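Local coordinates for protein putative rubredoxin reductase (Rhodopseudomonas palustris, PDB 3FG2) that probably passes electrons from NADH through its bound FAD to a ferredoxin that serves the cytochrome P450 CYP199A2, at residues D260-T265 against G309-Y314. Residues are numbered along the deposited sequence; the frame is centred on the assembly and turned at random.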
loop_
_atom_site.group_PDB
_atom_site.type_symbol
_atom_site.label_atom_id
_atom_site.label_comp_id
_atom_site.label_asym_id
_atom_site.label_seq_id
_atom_site.Cartn_x
_atom_site.Cartn_y
_atom_site.Cartn_z
ATOM N N ASP A 260 -13.748 12.025 9.654
ATOM C CA ASP A 260 -14.002 13.295 8.972
ATOM C C ASP A 260 -12.723 13.946 8.437
ATOM O O ASP A 260 -11.681 13.302 8.370
ATOM C CB ASP A 260 -14.735 14.279 9.900
ATOM C CG ASP A 260 -13.956 14.598 11.170
ATOM O OD1 ASP A 260 -12.724 14.367 11.211
ATOM O OD2 ASP A 260 -14.589 15.099 12.130
ATOM N N GLN A 261 -12.811 15.218 8.056
ATOM C CA GLN A 261 -11.662 15.946 7.518
ATOM C C GLN A 261 -10.438 15.918 8.425
ATOM O O GLN A 261 -9.305 15.999 7.956
ATOM C CB GLN A 261 -12.034 17.404 7.254
ATOM C CG GLN A 261 -13.086 17.595 6.188
ATOM C CD GLN A 261 -13.525 19.045 6.051
ATOM O OE1 GLN A 261 -14.363 19.369 5.206
ATOM N NE2 GLN A 261 -12.965 19.923 6.881
ATOM N N GLN A 262 -10.664 15.807 9.726
ATOM C CA GLN A 262 -9.555 15.796 10.662
ATOM C C GLN A 262 -9.154 14.401 11.103
ATOM O O GLN A 262 -8.408 14.237 12.072
ATOM C CB GLN A 262 -9.888 16.675 11.866
ATOM C CG GLN A 262 -9.732 18.164 11.569
ATOM C CD GLN A 262 -10.347 19.046 12.637
ATOM O OE1 GLN A 262 -10.235 18.768 13.835
ATOM N NE2 GLN A 262 -10.992 20.127 12.210
ATOM N N LEU A 263 -9.648 13.402 10.376
ATOM C CA LEU A 263 -9.341 12.002 10.646
ATOM C C LEU A 263 -9.862 11.533 12.002
ATOM O O LEU A 263 -9.264 10.677 12.656
ATOM C CB LEU A 263 -7.825 11.778 10.532
ATOM C CG LEU A 263 -7.243 12.433 9.265
ATOM C CD1 LEU A 263 -5.737 12.239 9.191
ATOM C CD2 LEU A 263 -7.923 11.839 8.048
ATOM N N LEU A 264 -10.994 12.105 12.407
ATOM C CA LEU A 264 -11.643 11.759 13.666
ATOM C C LEU A 264 -12.887 10.929 13.399
ATOM O O LEU A 264 -13.644 11.218 12.469
ATOM C CB LEU A 264 -12.054 13.026 14.424
ATOM C CG LEU A 264 -10.978 13.759 15.223
ATOM C CD1 LEU A 264 -11.463 15.158 15.597
ATOM C CD2 LEU A 264 -10.640 12.947 16.469
ATOM N N THR A 265 -13.090 9.893 14.211
ATOM C CA THR A 265 -14.274 9.051 14.072
ATOM C C THR A 265 -15.430 9.814 14.705
ATOM O O THR A 265 -15.273 10.968 15.104
ATOM C CB THR A 265 -14.130 7.726 14.827
ATOM O OG1 THR A 265 -14.034 7.995 16.233
ATOM C CG2 THR A 265 -12.887 6.965 14.351
ATOM N N GLY A 309 -2.261 20.885 19.117
ATOM C CA GLY A 309 -2.540 22.294 18.908
ATOM C C GLY A 309 -3.302 22.729 17.673
ATOM O O GLY A 309 -4.444 23.177 17.786
ATOM N N ASP A 310 -2.690 22.641 16.495
ATOM C CA ASP A 310 -3.409 23.062 15.295
ATOM C C ASP A 310 -4.145 21.927 14.597
ATOM O O ASP A 310 -3.536 21.022 14.015
ATOM C CB ASP A 310 -2.490 23.785 14.290
ATOM C CG ASP A 310 -1.315 22.945 13.851
ATOM O OD1 ASP A 310 -0.860 23.122 12.695
ATOM O OD2 ASP A 310 -0.842 22.124 14.665
ATOM N N ALA A 311 -5.468 21.982 14.682
ATOM C CA ALA A 311 -6.316 20.991 14.052
ATOM C C ALA A 311 -6.648 21.537 12.673
ATOM O O ALA A 311 -7.296 22.578 12.554
ATOM C CB ALA A 311 -7.585 20.801 14.861
ATOM N N LYS A 312 -6.189 20.841 11.635
ATOM C CA LYS A 312 -6.440 21.262 10.260
ATOM C C LYS A 312 -6.976 20.123 9.412
ATOM O O LYS A 312 -6.762 18.957 9.719
ATOM C CB LYS A 312 -5.153 21.776 9.613
ATOM C CG LYS A 312 -4.735 23.164 10.035
ATOM C CD LYS A 312 -3.479 23.567 9.288
ATOM C CE LYS A 312 -3.248 25.057 9.364
ATOM N NZ LYS A 312 -4.393 25.821 8.789
ATOM N N PRO A 313 -7.692 20.452 8.330
ATOM C CA PRO A 313 -8.238 19.418 7.451
ATOM C C PRO A 313 -7.086 18.660 6.804
ATOM O O PRO A 313 -6.108 19.270 6.371
ATOM C CB PRO A 313 -9.027 20.219 6.421
ATOM C CG PRO A 313 -9.464 21.423 7.190
ATOM C CD PRO A 313 -8.218 21.779 7.971
ATOM N N TYR A 314 -7.192 17.337 6.754
ATOM C CA TYR A 314 -6.152 16.522 6.139
ATOM C C TYR A 314 -6.068 16.850 4.647
ATOM O O TYR A 314 -7.092 16.892 3.962
ATOM C CB TYR A 314 -6.466 15.033 6.307
ATOM C CG TYR A 314 -5.512 14.170 5.541
ATOM C CD1 TYR A 314 -4.167 14.114 5.902
ATOM C CD2 TYR A 314 -5.925 13.471 4.406
ATOM C CE1 TYR A 314 -3.245 13.391 5.151
ATOM C CE2 TYR A 314 -5.004 12.736 3.637
ATOM C CZ TYR A 314 -3.663 12.706 4.024
ATOM O OH TYR A 314 -2.736 11.998 3.301
#
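Gln261 O accepts the backbone N-H of Tyr314 at 2.8 Å, the one hydrogen bond across the contact, nearly straight at 173°. It ties the type I turn from Asp260 to Leu263 to the irregular segment 309-314; the two come nearest at Gln261 and Pro313, whose CA atoms are 4.9 Å apart. The turn is closed by Leu263 N on Asp260 O, and Asp260 OD1 braces it further, taking Gln262 N at 2.9 Å in an Asx turn and Leu264 N from the opposite face of the carboxylate plane.

Leu263 crosses Tyr314 obliquely where both are buried, its CD2 lying 3.9 Å from Tyr314 CB while CD1 approaches ring atoms CG and CD1. Tyr314 CB points toward the turn, but CG, anti to the backbone N (chi1 173°), starts the side chain leading away; the ring meets Phe279 edge-to-face. On the exposed residues of 309-314, Gln262 CG sits 3.6 Å from Lys312 O, and its OE1 reaches Ala311 CB at 3.5 Å. Gln261 lies beside Pro313, pointing the same way, with NE2 against the proline CG.

The side chain of Tyr314 is about 10 Å from the FAD, so this is structural packing away from the flavin. It holds the turn before edge strand 270-272 of the FAD-domain parallel sheet against the linker from helix 293-306 into the C-terminal antiparallel sheet, a domain layout characteristic of FAD-dependent ferredoxin reductases.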